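PDB 3GBH: NAD(P)H-flavin oxidoreductase from Staphylococcus epidermidis ATCC 12228, which probably catalyses NAD(P)H-dependent reduction reactions through a bound flavin mononucleotide, as a member of the nitroreductase family. Local coordinates for residues S48-Q52 / A98-Y102; P53-V59 / M85-D91. Residue numbers count along the deposited sequence, not the author numbering.

Contact 1: S48-Q52 / A98-Y102; sequences SVNMQ and AEQIY. With FMN (flavin mononucleotide), chain E.
In this nitroreductase-family subunit, an FMN-pocket loop packs against the first turn of helix 98-107. In loop 48-52, Val49, Asn50 and Gln52 have positive phi, and Met51 N bonds back to Ser48 O at 3.0 Å. Met51 and Ala98 have the nearest CA atoms, 6.6 Å apart. Ile101, the main helix bump, rotamer m,t, enters a hollow walled by Asn50, Met51 and Gln52: Ile101 CD1 is 3.6 Å from Met51 O, and Ile101 CG2 3.6 Å from Gln52 NE2. Gln52 NE2 also bonds Asn50 O at 3.0 Å. Selenomethionine Met51, rotamer t,p,p, curls toward the helix, placing SE 3.7 Å from Ala98 CB and CE 4.2 Å from Tyr102 CE1. The loop also meets FMN: Ser48 N is 3.6 Å from ring atom C8 and Asn50 CB 3.5 Å from ribityl O4'. Asn50 ND2 and Gln52 OE1 bond to Val202 O and Leu204 N of the second subunit. Tyr102, chi1 m, reaches from helix to loop, and its OH donates to Val49 O at 2.6 Å.

Contact 2: P53-V59 / M85-D91; sequences PWRIAVV and MLIIFGD
Strands 54-59 and 85-91 run antiparallel at 151°, with axes 4.6 Å apart at closest. Trp54-Gly90, Ile56-Ile88 and Val58-Leu86 are non-hydrogen-bonded pairs; Arg55-Phe89, Ala57-Ile87 and Val59-Met85 are hydrogen-bonded pairs. Arg55 N to Phe89 O is 2.8 Å and Phe89 N to Arg55 O 2.9 Å; the four bonds of Ala57 with Ile87 and Val59 with Met85 are all 2.9 Å, N to O. Asp91 N extends the ladder to Pro53 O at 2.8 Å. This is one ladder of the mainly antiparallel sheet of the nitroreductase fold. On its other edge, strand 85-91 bonds to strand 183-192 through Leu86, Ile88 and Gly90. Ile56, Ala57 and Val58 join a parallel strand of the second subunit. Ala57 CB lies 4.3 Å from Phe89 CE1, at the ring edge. Arg55, chi1 and chi2 both m, gives NH1 to Trp54 O at 2.8 Å and to Gln52 O. Arg55 NH2 makes a salt bridge to Asp91 OD2 at 2.9 Å. Asp91 OD1 bridges to Arg182, and a water accepts from Arg55 NE at 2.9 Å.

In the fold
The centres of contacts 1 and 2 lie about 17 Å apart. Contact 2 is about 6 Å from the centre of the chain, and contact 1 is farther out, beside the flavin. The order along the chain is 48-52, 53-59, 85-91, 98-102. Loop 48-52 runs directly into strand 54-59, and strand 84-91 is followed by helix 98-107. Contact 2 therefore falls between the two halves of contact 1 along the chain: the loop and helix meet beyond the ends of the strand pair. Strand 54-59 is an outermost strand of the sheet within this chain, and a strand of the second subunit continues the sheet beyond it. That subunit also reaches contact 1 and supplies residues that hydrogen-bond FMN. Flavin site and sheet thus both extend across the subunit interface.

Contact 1: S48-Q52 / A98-Y102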
loop_
_atom_site.group_PDB
_atom_site.type_symbol
_atom_site.label_atom_id
_atom_site.label_comp_id
_atom_site.label_asym_id
_atom_site.label_seq_id
_atom_site.Cartn_x
_atom_site.Cartn_y
_atom_site.Cartn_z
ATOM N N SER B 48 -18.976 2.754 26.240
ATOM C CA SER B 48 -20.282 2.131 26.061
ATOM C C SER B 48 -21.346 3.209 26.309
ATOM O O SER B 48 -21.283 3.929 27.296
ATOM C CB SER B 48 -20.410 0.912 27.020
ATOM O OG SER B 48 -21.697 0.320 26.962
ATOM N N VAL B 49 -22.292 3.333 25.378
ATOM C CA VAL B 49 -23.326 4.392 25.355
ATOM C C VAL B 49 -22.829 5.806 25.676
ATOM O O VAL B 49 -23.590 6.641 26.158
ATOM C CB VAL B 49 -24.604 4.009 26.165
ATOM C CG1 VAL B 49 -25.325 2.860 25.424
ATOM C CG2 VAL B 49 -24.277 3.602 27.586
ATOM N N ASN B 50 -21.561 6.063 25.343
ATOM C CA ASN B 50 -20.913 7.335 25.605
ATOM C C ASN B 50 -21.004 7.798 27.061
ATOM O O ASN B 50 -21.023 8.999 27.339
ATOM C CB ASN B 50 -21.462 8.404 24.662
ATOM C CG ASN B 50 -20.529 9.596 24.521
ATOM O OD1 ASN B 50 -19.297 9.460 24.599
ATOM N ND2 ASN B 50 -21.111 10.772 24.324
HETATM N N MSE B 51 -21.008 6.847 27.983
HETATM C CA MSE B 51 -21.261 7.178 29.377
HETATM C C MSE B 51 -19.996 7.568 30.104
HETATM O O MSE B 51 -20.086 8.051 31.205
HETATM C CB MSE B 51 -21.996 6.054 30.086
HETATM C CG MSE B 51 -22.803 6.533 31.272
HETATM SE SE MSE B 51 -24.289 7.679 30.744
HETATM C CE MSE B 51 -25.407 6.341 29.907
ATOM N N GLN B 52 -18.823 7.378 29.499
ATOM C CA GLN B 52 -17.601 8.002 30.002
ATOM C C GLN B 52 -17.398 7.772 31.509
ATOM O O GLN B 52 -17.343 8.706 32.280
ATOM C CB GLN B 52 -17.671 9.485 29.700
ATOM C CG GLN B 52 -17.746 9.779 28.213
ATOM C CD GLN B 52 -18.110 11.214 27.955
ATOM O OE1 GLN B 52 -17.331 12.145 28.265
ATOM N NE2 GLN B 52 -19.323 11.420 27.453
ATOM N N ALA B 98 -25.782 10.686 32.912
ATOM C CA ALA B 98 -26.472 10.520 31.629
ATOM C C ALA B 98 -27.220 11.789 31.208
ATOM O O ALA B 98 -27.112 12.227 30.066
ATOM C CB ALA B 98 -27.434 9.338 31.694
ATOM N N GLU B 99 -27.959 12.393 32.133
ATOM C CA GLU B 99 -28.750 13.571 31.802
ATOM C C GLU B 99 -27.824 14.690 31.340
ATOM O O GLU B 99 -28.102 15.361 30.355
ATOM C CB GLU B 99 -29.640 14.001 32.971
ATOM C CG GLU B 99 -30.839 13.036 33.262
ATOM C CD GLU B 99 -31.917 13.047 32.153
ATOM O OE1 GLU B 99 -31.850 13.931 31.243
ATOM O OE2 GLU B 99 -32.834 12.175 32.208
ATOM N N GLN B 100 -26.685 14.836 32.021
ATOM C CA GLN B 100 -25.701 15.869 31.675
ATOM C C GLN B 100 -25.117 15.668 30.299
ATOM O O GLN B 100 -25.086 16.604 29.497
ATOM C CB GLN B 100 -24.545 15.874 32.685
ATOM C CG GLN B 100 -23.545 16.979 32.434
ATOM C CD GLN B 100 -22.320 16.891 33.324
ATOM O OE1 GLN B 100 -22.253 16.067 34.248
ATOM N NE2 GLN B 100 -21.329 17.750 33.040
ATOM N N ILE B 101 -24.631 14.445 30.047
ATOM C CA ILE B 101 -23.954 14.085 28.812
ATOM C C ILE B 101 -24.895 14.233 27.627
ATOM O O ILE B 101 -24.592 14.910 26.613
ATOM C CB ILE B 101 -23.417 12.593 28.897
ATOM C CG1 ILE B 101 -22.265 12.489 29.908
ATOM C CG2 ILE B 101 -22.887 12.085 27.557
ATOM C CD1 ILE B 101 -21.870 11.028 30.252
ATOM N N TYR B 102 -26.054 13.602 27.752
ATOM C CA TYR B 102 -27.003 13.593 26.653
ATOM C C TYR B 102 -27.617 14.971 26.493
ATOM O O TYR B 102 -27.856 15.417 25.370
ATOM C CB TYR B 102 -28.026 12.484 26.832
ATOM C CG TYR B 102 -27.445 11.109 26.491
ATOM C CD1 TYR B 102 -26.397 10.548 27.226
ATOM C CD2 TYR B 102 -27.932 10.397 25.425
ATOM C CE1 TYR B 102 -25.863 9.273 26.886
ATOM C CE2 TYR B 102 -27.428 9.153 25.084
ATOM C CZ TYR B 102 -26.404 8.593 25.802
ATOM O OH TYR B 102 -25.923 7.362 25.412
HETATM N N1 FMN E . -22.074 1.215 19.447
HETATM C C2 FMN E . -23.080 0.468 18.866
HETATM O O2 FMN E . -23.666 0.913 17.860
HETATM N N3 FMN E . -23.435 -0.758 19.414
HETATM C C4 FMN E . -22.798 -1.265 20.537
HETATM O O4 FMN E . -23.164 -2.375 20.966
HETATM C C4A FMN E . -21.777 -0.503 21.150
HETATM N N5 FMN E . -21.130 -0.937 22.302
HETATM C C5A FMN E . -19.955 -0.308 22.688
HETATM C C6 FMN E . -19.118 -0.906 23.630
HETATM C C7 FMN E . -17.938 -0.329 24.020
HETATM C C7M FMN E . -17.043 -1.007 25.026
HETATM C C8 FMN E . -17.571 0.885 23.470
HETATM C C8M FMN E . -16.271 1.503 23.880
HETATM C C9 FMN E . -18.380 1.498 22.529
HETATM C C9A FMN E . -19.594 0.918 22.127
HETATM N N10 FMN E . -20.434 1.509 21.179
HETATM C C10 FMN E . -21.437 0.751 20.605
HETATM C "C1'" FMN E . -20.037 2.821 20.512
HETATM C "C2'" FMN E . -20.302 3.967 21.477
HETATM O "O2'" FMN E . -21.673 4.341 21.461
HETATM C "C3'" FMN E . -19.479 5.170 21.044
HETATM O "O3'" FMN E . -18.114 4.855 21.109
HETATM C "C4'" FMN E . -19.778 6.417 21.862
HETATM O "O4'" FMN E . -21.117 6.766 21.542
HETATM C "C5'" FMN E . -18.790 7.526 21.502
HETATM O "O5'" FMN E . -18.883 7.888 20.112
HETATM P P FMN E . -17.595 7.792 19.160
HETATM O O1P FMN E . -18.000 8.174 17.741
HETATM O O2P FMN E . -17.073 6.377 19.193
HETATM O O3P FMN E . -16.481 8.655 19.620
#

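Contact 2: P53-V59 / M85-D91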
loop_
_atom_site.group_PDB
_atom_site.type_symbol
_atom_site.label_atom_id
_atom_site.label_comp_id
_atom_site.label_asym_id
_atom_site.label_seq_id
_atom_site.Cartn_x
_atom_site.Cartn_y
_atom_site.Cartn_z
ATOM N N PRO B 53 -17.283 6.505 31.932
ATOM C CA PRO B 53 -17.249 6.200 33.369
ATOM C C PRO B 53 -15.886 6.411 34.066
ATOM O O PRO B 53 -15.742 6.138 35.290
ATOM C CB PRO B 53 -17.611 4.733 33.389
ATOM C CG PRO B 53 -16.953 4.177 32.144
ATOM C CD PRO B 53 -17.137 5.294 31.108
ATOM N N TRP B 54 -14.894 6.878 33.317
ATOM C CA TRP B 54 -13.540 6.983 33.833
ATOM C C TRP B 54 -13.413 8.185 34.740
ATOM O O TRP B 54 -13.992 9.243 34.467
ATOM C CB TRP B 54 -12.520 7.106 32.712
ATOM C CG TRP B 54 -12.959 7.973 31.566
ATOM C CD1 TRP B 54 -13.122 9.322 31.575
ATOM C CD2 TRP B 54 -13.323 7.531 30.249
ATOM N NE1 TRP B 54 -13.525 9.758 30.335
ATOM C CE2 TRP B 54 -13.670 8.673 29.507
ATOM C CE3 TRP B 54 -13.372 6.283 29.627
ATOM C CZ2 TRP B 54 -14.073 8.603 28.181
ATOM C CZ3 TRP B 54 -13.774 6.206 28.311
ATOM C CH2 TRP B 54 -14.109 7.345 27.597
ATOM N N ARG B 55 -12.619 8.022 35.805
ATOM C CA ARG B 55 -12.331 9.106 36.753
ATOM C C ARG B 55 -10.841 9.072 37.061
ATOM O O ARG B 55 -10.331 8.063 37.533
ATOM C CB ARG B 55 -13.119 8.897 38.038
ATOM C CG ARG B 55 -14.642 8.775 37.829
ATOM C CD ARG B 55 -15.319 10.048 37.308
ATOM N NE ARG B 55 -16.756 9.815 37.192
ATOM C CZ ARG B 55 -17.404 9.562 36.061
ATOM N NH1 ARG B 55 -16.785 9.546 34.885
ATOM N NH2 ARG B 55 -18.701 9.325 36.110
ATOM N N ILE B 56 -10.148 10.173 36.816
ATOM C CA ILE B 56 -8.680 10.217 36.917
ATOM C C ILE B 56 -8.240 11.005 38.168
ATOM O O ILE B 56 -8.499 12.204 38.272
ATOM C CB ILE B 56 -8.050 10.861 35.671
ATOM C CG1 ILE B 56 -8.544 10.158 34.391
ATOM C CG2 ILE B 56 -6.481 10.812 35.798
ATOM C CD1 ILE B 56 -8.079 10.825 33.090
ATOM N N ALA B 57 -7.584 10.317 39.112
ATOM C CA ALA B 57 -6.893 10.966 40.230
ATOM C C ALA B 57 -5.451 11.221 39.780
ATOM O O ALA B 57 -4.696 10.271 39.566
ATOM C CB ALA B 57 -6.931 10.077 41.505
ATOM N N VAL B 58 -5.091 12.496 39.595
ATOM C CA VAL B 58 -3.751 12.867 39.139
ATOM C C VAL B 58 -2.953 13.143 40.412
ATOM O O VAL B 58 -3.005 14.258 40.971
ATOM C CB VAL B 58 -3.799 14.115 38.238
ATOM C CG1 VAL B 58 -2.411 14.468 37.728
ATOM C CG2 VAL B 58 -4.828 13.933 37.066
ATOM N N VAL B 59 -2.261 12.110 40.905
ATOM C CA VAL B 59 -1.491 12.230 42.131
ATOM C C VAL B 59 -0.146 12.882 41.851
ATOM O O VAL B 59 0.752 12.263 41.317
ATOM C CB VAL B 59 -1.286 10.862 42.819
ATOM C CG1 VAL B 59 -0.477 11.033 44.112
ATOM C CG2 VAL B 59 -2.645 10.219 43.088
HETATM N N MSE B 85 1.434 10.319 39.342
HETATM C CA MSE B 85 0.867 8.973 39.234
HETATM C C MSE B 85 -0.630 9.109 38.995
HETATM O O MSE B 85 -1.378 9.538 39.881
HETATM C CB MSE B 85 1.114 8.182 40.507
HETATM C CG MSE B 85 0.554 6.757 40.474
HETATM SE SE MSE B 85 1.405 5.610 39.149
HETATM C CE MSE B 85 3.023 5.238 40.133
ATOM N N LEU B 86 -1.062 8.739 37.800
ATOM C CA LEU B 86 -2.465 8.778 37.436
ATOM C C LEU B 86 -3.085 7.493 37.950
ATOM O O LEU B 86 -2.560 6.432 37.674
ATOM C CB LEU B 86 -2.625 8.869 35.923
ATOM C CG LEU B 86 -1.817 9.947 35.189
ATOM C CD1 LEU B 86 -2.189 9.997 33.711
ATOM C CD2 LEU B 86 -2.010 11.304 35.828
ATOM N N ILE B 87 -4.154 7.586 38.731
ATOM C CA ILE B 87 -4.908 6.393 39.115
ATOM C C ILE B 87 -6.295 6.521 38.510
ATOM O O ILE B 87 -7.022 7.464 38.817
ATOM C CB ILE B 87 -4.984 6.217 40.622
ATOM C CG1 ILE B 87 -3.583 6.352 41.250
ATOM C CG2 ILE B 87 -5.605 4.849 40.983
ATOM C CD1 ILE B 87 -3.575 6.304 42.802
ATOM N N ILE B 88 -6.649 5.577 37.637
ATOM C CA ILE B 88 -7.893 5.639 36.894
ATOM C C ILE B 88 -8.882 4.676 37.537
ATOM O O ILE B 88 -8.593 3.505 37.716
ATOM C CB ILE B 88 -7.684 5.281 35.429
ATOM C CG1 ILE B 88 -6.715 6.279 34.769
ATOM C CG2 ILE B 88 -9.021 5.252 34.676
ATOM C CD1 ILE B 88 -6.059 5.735 33.529
ATOM N N PHE B 89 -10.026 5.229 37.927
ATOM C CA PHE B 89 -11.106 4.534 38.560
ATOM C C PHE B 89 -12.271 4.490 37.575
ATOM O O PHE B 89 -12.388 5.344 36.701
ATOM C CB PHE B 89 -11.564 5.302 39.799
ATOM C CG PHE B 89 -10.592 5.290 40.938
ATOM C CD1 PHE B 89 -9.547 6.205 40.978
ATOM C CD2 PHE B 89 -10.740 4.379 41.988
ATOM C CE1 PHE B 89 -8.652 6.204 42.025
ATOM C CE2 PHE B 89 -9.871 4.357 43.035
ATOM C CZ PHE B 89 -8.800 5.279 43.069
ATOM N N GLY B 90 -13.125 3.495 37.739
ATOM C CA GLY B 90 -14.349 3.378 36.976
ATOM C C GLY B 90 -15.510 3.670 37.917
ATOM O O GLY B 90 -15.539 3.197 39.047
ATOM N N ASP B 91 -16.449 4.486 37.470
ATOM C CA ASP B 91 -17.635 4.822 38.277
ATOM C C ASP B 91 -18.732 3.787 37.986
ATOM O O ASP B 91 -19.268 3.737 36.892
ATOM C CB ASP B 91 -18.087 6.240 37.917
ATOM C CG ASP B 91 -19.296 6.689 38.656
ATOM O OD1 ASP B 91 -19.809 5.997 39.588
ATOM O OD2 ASP B 91 -19.699 7.807 38.326
HETATM O O HOH W 1 -18.329 10.750 39.416
#